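Local coordinates for protein aspartate--tRNA(Asp/Asn) ligase (Thermus thermophilus, PDB 1N9W) that attaches L-aspartate to both tRNA(Asp) and tRNA(Asn), first activating the amino acid with ATP to Asp-AMP, at residues W311-R322 with D331-F341. Residues are numbered along the deposited sequence; the frame is centred on the assembly and turned at random.
Sequences WLFVTRYPRSVR and DGTTRSFDLLF
From Trp311–Phe341 to Thr315–Phe337, strands 311-315 and 336-341 run antiparallel at 159°, their hydrogen-bonded pairs being Leu312–Leu340 and Val314–Asp338. At the Trp311–Phe341 end Trp311 lays its six-membered ring on that of Phe341 in an offset stack, centroids 4.1 Å apart and planes at 24°, while its NE1 hydrogen-bonds to Ser262 O. On the same face Leu339 CD1 sits over the Phe313 ring, 4.0 Å from its centroid. On the other face Leu340 CD1 lies 3.8 Å from Val314 CG2, and Leu312 and Leu340 pack on Leu299 of helix 293-306.

Beyond the strands, the side chain of Arg322 reaches back to strand 336-341. Bent at chi2 (-51°), it points NE at Ser336 OG (3.2 Å), the hydroxyl oxygen close to the guanidinium plane; its NH2 forms a salt bridge with Asp338 OD1, modelled doubtfully short. Ser336 OG in turn donates to Thr334 OG1, which donates to Tyr317 O (2.8 Å). A leucine in place of Arg322 would probably cost Ser336 its NE bond and Asp338 its countercharge, leaving the carboxylate chiefly to Ser348, a predicted L-aspartate ligand on strand 344-351. These are adjacent antiparallel strands of the class II synthetase catalytic sheet, beside the predicted aspartate site.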
loop_
_atom_site.group_PDB
_atom_site.type_symbol
_atom_site.label_atom_id
_atom_site.label_comp_id
_atom_site.label_asym_id
_atom_site.label_seq_id
_atom_site.Cartn_x
_atom_site.Cartn_y
_atom_site.Cartn_z
ATOM N N TRP B 311 -5.328 15.503 -20.691
ATOM C CA TRP B 311 -4.706 16.097 -19.511
ATOM C C TRP B 311 -4.369 17.577 -19.682
ATOM O O TRP B 311 -4.079 18.039 -20.787
ATOM C CB TRP B 311 -3.424 15.339 -19.170
ATOM C CG TRP B 311 -3.514 13.862 -19.400
ATOM C CD1 TRP B 311 -3.439 13.212 -20.598
ATOM C CD2 TRP B 311 -3.704 12.847 -18.405
ATOM N NE1 TRP B 311 -3.569 11.857 -20.412
ATOM C CE2 TRP B 311 -3.732 11.608 -19.079
ATOM C CE3 TRP B 311 -3.853 12.873 -17.011
ATOM C CZ2 TRP B 311 -3.902 10.394 -18.401
ATOM C CZ3 TRP B 311 -4.020 11.669 -16.341
ATOM C CH2 TRP B 311 -4.044 10.445 -17.038
ATOM N N LEU B 312 -4.387 18.306 -18.573
ATOM C CA LEU B 312 -4.078 19.727 -18.591
ATOM C C LEU B 312 -3.513 20.234 -17.268
ATOM O O LEU B 312 -4.167 20.152 -16.231
ATOM C CB LEU B 312 -5.334 20.534 -18.937
ATOM C CG LEU B 312 -5.221 22.059 -18.848
ATOM C CD1 LEU B 312 -4.242 22.582 -19.894
ATOM C CD2 LEU B 312 -6.600 22.676 -19.048
ATOM N N PHE B 313 -2.293 20.758 -17.308
ATOM C CA PHE B 313 -1.663 21.294 -16.113
ATOM C C PHE B 313 -1.990 22.775 -15.962
ATOM O O PHE B 313 -1.761 23.567 -16.877
ATOM C CB PHE B 313 -0.141 21.120 -16.183
ATOM C CG PHE B 313 0.364 19.840 -15.570
ATOM C CD1 PHE B 313 0.074 19.524 -14.243
ATOM C CD2 PHE B 313 1.170 18.971 -16.306
ATOM C CE1 PHE B 313 0.577 18.365 -13.657
ATOM C CE2 PHE B 313 1.678 17.808 -15.732
ATOM C CZ PHE B 313 1.383 17.505 -14.404
ATOM N N VAL B 314 -2.542 23.140 -14.807
ATOM C CA VAL B 314 -2.872 24.532 -14.512
ATOM C C VAL B 314 -1.796 25.007 -13.538
ATOM O O VAL B 314 -1.778 24.605 -12.375
ATOM C CB VAL B 314 -4.258 24.664 -13.840
ATOM C CG1 VAL B 314 -4.590 26.129 -13.612
ATOM C CG2 VAL B 314 -5.319 24.022 -14.712
ATOM N N THR B 315 -0.905 25.868 -14.023
ATOM C CA THR B 315 0.205 26.371 -13.223
ATOM C C THR B 315 0.057 27.795 -12.701
ATOM O O THR B 315 -0.832 28.534 -13.114
ATOM C CB THR B 315 1.508 26.318 -14.022
ATOM O OG1 THR B 315 1.363 27.122 -15.196
ATOM C CG2 THR B 315 1.829 24.886 -14.434
ATOM N N ARG B 316 0.961 28.161 -11.794
ATOM C CA ARG B 316 1.011 29.487 -11.174
ATOM C C ARG B 316 -0.316 29.995 -10.623
ATOM O O ARG B 316 -1.010 30.773 -11.274
ATOM C CB ARG B 316 1.569 30.513 -12.168
ATOM C CG ARG B 316 3.024 30.294 -12.565
ATOM C CD ARG B 316 3.970 30.434 -11.380
ATOM N NE ARG B 316 5.364 30.240 -11.767
ATOM C CZ ARG B 316 6.026 31.035 -12.605
ATOM N NH1 ARG B 316 5.422 32.087 -13.145
ATOM N NH2 ARG B 316 7.292 30.776 -12.907
ATOM N N TYR B 317 -0.657 29.565 -9.413
ATOM C CA TYR B 317 -1.889 29.999 -8.764
ATOM C C TYR B 317 -1.599 31.199 -7.863
ATOM O O TYR B 317 -0.479 31.359 -7.380
ATOM C CB TYR B 317 -2.482 28.871 -7.917
ATOM C CG TYR B 317 -3.305 27.858 -8.683
ATOM C CD1 TYR B 317 -2.721 27.023 -9.635
ATOM C CD2 TYR B 317 -4.673 27.732 -8.446
ATOM C CE1 TYR B 317 -3.483 26.086 -10.332
ATOM C CE2 TYR B 317 -5.442 26.802 -9.138
ATOM C CZ TYR B 317 -4.842 25.983 -10.080
ATOM O OH TYR B 317 -5.598 25.068 -10.771
ATOM N N PRO B 318 -2.605 32.064 -7.637
ATOM C CA PRO B 318 -2.447 33.251 -6.784
ATOM C C PRO B 318 -2.122 32.849 -5.344
ATOM O O PRO B 318 -2.741 31.939 -4.797
ATOM C CB PRO B 318 -3.810 33.931 -6.887
ATOM C CG PRO B 318 -4.257 33.570 -8.264
ATOM C CD PRO B 318 -3.899 32.105 -8.344
ATOM N N ARG B 319 -1.160 33.526 -4.730
ATOM C CA ARG B 319 -0.791 33.204 -3.362
ATOM C C ARG B 319 -1.998 33.120 -2.437
ATOM O O ARG B 319 -2.013 32.329 -1.491
ATOM C CB ARG B 319 0.185 34.236 -2.804
ATOM C CG ARG B 319 1.584 34.163 -3.373
ATOM C CD ARG B 319 2.521 34.975 -2.502
ATOM N NE ARG B 319 2.439 34.542 -1.107
ATOM C CZ ARG B 319 3.013 35.175 -0.087
ATOM N NH1 ARG B 319 3.717 36.278 -0.299
ATOM N NH2 ARG B 319 2.886 34.703 1.146
ATOM N N SER B 320 -3.013 33.931 -2.710
ATOM C CA SER B 320 -4.222 33.950 -1.883
ATOM C C SER B 320 -5.036 32.659 -1.968
ATOM O O SER B 320 -5.851 32.377 -1.091
ATOM C CB SER B 320 -5.108 35.136 -2.279
ATOM O OG SER B 320 -5.483 35.065 -3.642
ATOM N N VAL B 321 -4.803 31.879 -3.021
ATOM C CA VAL B 321 -5.520 30.624 -3.227
ATOM C C VAL B 321 -4.819 29.419 -2.595
ATOM O O VAL B 321 -5.473 28.503 -2.098
ATOM C CB VAL B 321 -5.709 30.340 -4.734
ATOM C CG1 VAL B 321 -6.512 29.066 -4.929
ATOM C CG2 VAL B 321 -6.397 31.515 -5.400
ATOM N N ARG B 322 -3.489 29.426 -2.619
ATOM C CA ARG B 322 -2.700 28.333 -2.059
ATOM C C ARG B 322 -2.289 28.588 -0.610
ATOM O O ARG B 322 -2.158 29.737 -0.184
ATOM C CB ARG B 322 -1.446 28.108 -2.902
ATOM C CG ARG B 322 -1.718 27.733 -4.347
ATOM C CD ARG B 322 -2.701 26.580 -4.450
ATOM N NE ARG B 322 -2.465 25.794 -5.654
ATOM C CZ ARG B 322 -3.360 24.992 -6.216
ATOM N NH1 ARG B 322 -4.572 24.867 -5.689
ATOM N NH2 ARG B 322 -3.040 24.315 -7.309
ATOM N N ASP B 331 5.403 37.749 -8.363
ATOM C CA ASP B 331 4.508 38.274 -9.382
ATOM C C ASP B 331 3.108 37.969 -8.880
ATOM O O ASP B 331 2.122 38.083 -9.608
ATOM C CB ASP B 331 4.781 37.619 -10.750
ATOM C CG ASP B 331 4.655 36.109 -10.721
ATOM O OD1 ASP B 331 4.926 35.507 -9.660
ATOM O OD2 ASP B 331 4.314 35.520 -11.768
ATOM N N GLY B 332 3.050 37.589 -7.606
ATOM C CA GLY B 332 1.789 37.269 -6.965
ATOM C C GLY B 332 1.428 35.795 -6.987
ATOM O O GLY B 332 0.613 35.342 -6.183
ATOM N N THR B 333 2.037 35.043 -7.900
ATOM C CA THR B 333 1.751 33.617 -8.029
ATOM C C THR B 333 2.525 32.740 -7.046
ATOM O O THR B 333 3.091 33.225 -6.064
ATOM C CB THR B 333 2.045 33.113 -9.464
ATOM O OG1 THR B 333 3.445 33.224 -9.743
ATOM C CG2 THR B 333 1.266 33.926 -10.487
ATOM N N THR B 334 2.524 31.440 -7.324
ATOM C CA THR B 334 3.214 30.447 -6.507
ATOM C C THR B 334 3.669 29.303 -7.403
ATOM O O THR B 334 3.186 29.156 -8.524
ATOM C CB THR B 334 2.290 29.866 -5.413
ATOM O OG1 THR B 334 1.046 29.472 -5.998
ATOM C CG2 THR B 334 2.035 30.891 -4.327
ATOM N N ARG B 335 4.603 28.499 -6.906
ATOM C CA ARG B 335 5.110 27.362 -7.662
ATOM C C ARG B 335 4.225 26.142 -7.432
ATOM O O ARG B 335 4.708 25.057 -7.107
ATOM C CB ARG B 335 6.543 27.046 -7.244
ATOM C CG ARG B 335 7.530 28.132 -7.597
ATOM C CD ARG B 335 8.933 27.724 -7.204
ATOM N NE ARG B 335 9.910 28.735 -7.584
ATOM C CZ ARG B 335 11.215 28.625 -7.377
ATOM N NH1 ARG B 335 11.704 27.541 -6.789
ATOM N NH2 ARG B 335 12.031 29.598 -7.759
ATOM N N SER B 336 2.923 26.340 -7.601
ATOM C CA SER B 336 1.946 25.280 -7.418
ATOM C C SER B 336 1.319 24.908 -8.759
ATOM O O SER B 336 1.458 25.640 -9.742
ATOM C CB SER B 336 0.856 25.740 -6.448
ATOM O OG SER B 336 0.217 26.908 -6.931
ATOM N N PHE B 337 0.635 23.765 -8.790
ATOM C CA PHE B 337 -0.020 23.288 -10.004
ATOM C C PHE B 337 -1.128 22.279 -9.690
ATOM O O PHE B 337 -1.116 21.629 -8.645
ATOM C CB PHE B 337 1.013 22.654 -10.954
ATOM C CG PHE B 337 1.667 21.404 -10.411
ATOM C CD1 PHE B 337 0.998 20.181 -10.430
ATOM C CD2 PHE B 337 2.941 21.457 -9.855
ATOM C CE1 PHE B 337 1.588 19.030 -9.903
ATOM C CE2 PHE B 337 3.540 20.312 -9.325
ATOM C CZ PHE B 337 2.859 19.099 -9.349
ATOM N N ASP B 338 -2.084 22.168 -10.606
ATOM C CA ASP B 338 -3.202 21.247 -10.480
ATOM C C ASP B 338 -3.284 20.485 -11.780
ATOM O O ASP B 338 -3.096 21.065 -12.845
ATOM C CB ASP B 338 -4.507 22.011 -10.265
ATOM C CG ASP B 338 -4.828 22.216 -8.807
ATOM O OD1 ASP B 338 -3.903 22.123 -7.976
ATOM O OD2 ASP B 338 -6.011 22.475 -8.490
ATOM N N LEU B 339 -3.548 19.184 -11.702
ATOM C CA LEU B 339 -3.656 18.389 -12.919
ATOM C C LEU B 339 -5.124 18.124 -13.216
ATOM O O LEU B 339 -5.866 17.656 -12.353
ATOM C CB LEU B 339 -2.909 17.062 -12.774
ATOM C CG LEU B 339 -3.107 16.067 -13.922
ATOM C CD1 LEU B 339 -2.658 16.694 -15.238
ATOM C CD2 LEU B 339 -2.327 14.795 -13.639
ATOM N N LEU B 340 -5.545 18.447 -14.430
ATOM C CA LEU B 340 -6.919 18.212 -14.834
ATOM C C LEU B 340 -6.954 17.027 -15.768
ATOM O O LEU B 340 -6.263 17.007 -16.786
ATOM C CB LEU B 340 -7.494 19.432 -15.554
ATOM C CG LEU B 340 -7.688 20.685 -14.708
ATOM C CD1 LEU B 340 -8.319 21.769 -15.574
ATOM C CD2 LEU B 340 -8.576 20.366 -13.514
ATOM N N PHE B 341 -7.748 16.029 -15.410
ATOM C CA PHE B 341 -7.871 14.838 -16.230
ATOM C C PHE B 341 -9.299 14.750 -16.733
ATOM O O PHE B 341 -10.231 14.553 -15.957
ATOM C CB PHE B 341 -7.512 13.595 -15.414
ATOM C CG PHE B 341 -7.674 12.305 -16.164
ATOM C CD1 PHE B 341 -7.114 12.140 -17.431
ATOM C CD2 PHE B 341 -8.367 11.243 -15.595
ATOM C CE1 PHE B 341 -7.237 10.934 -18.110
ATOM C CE2 PHE B 341 -8.493 10.037 -16.266
ATOM C CZ PHE B 341 -7.931 9.879 -17.529
#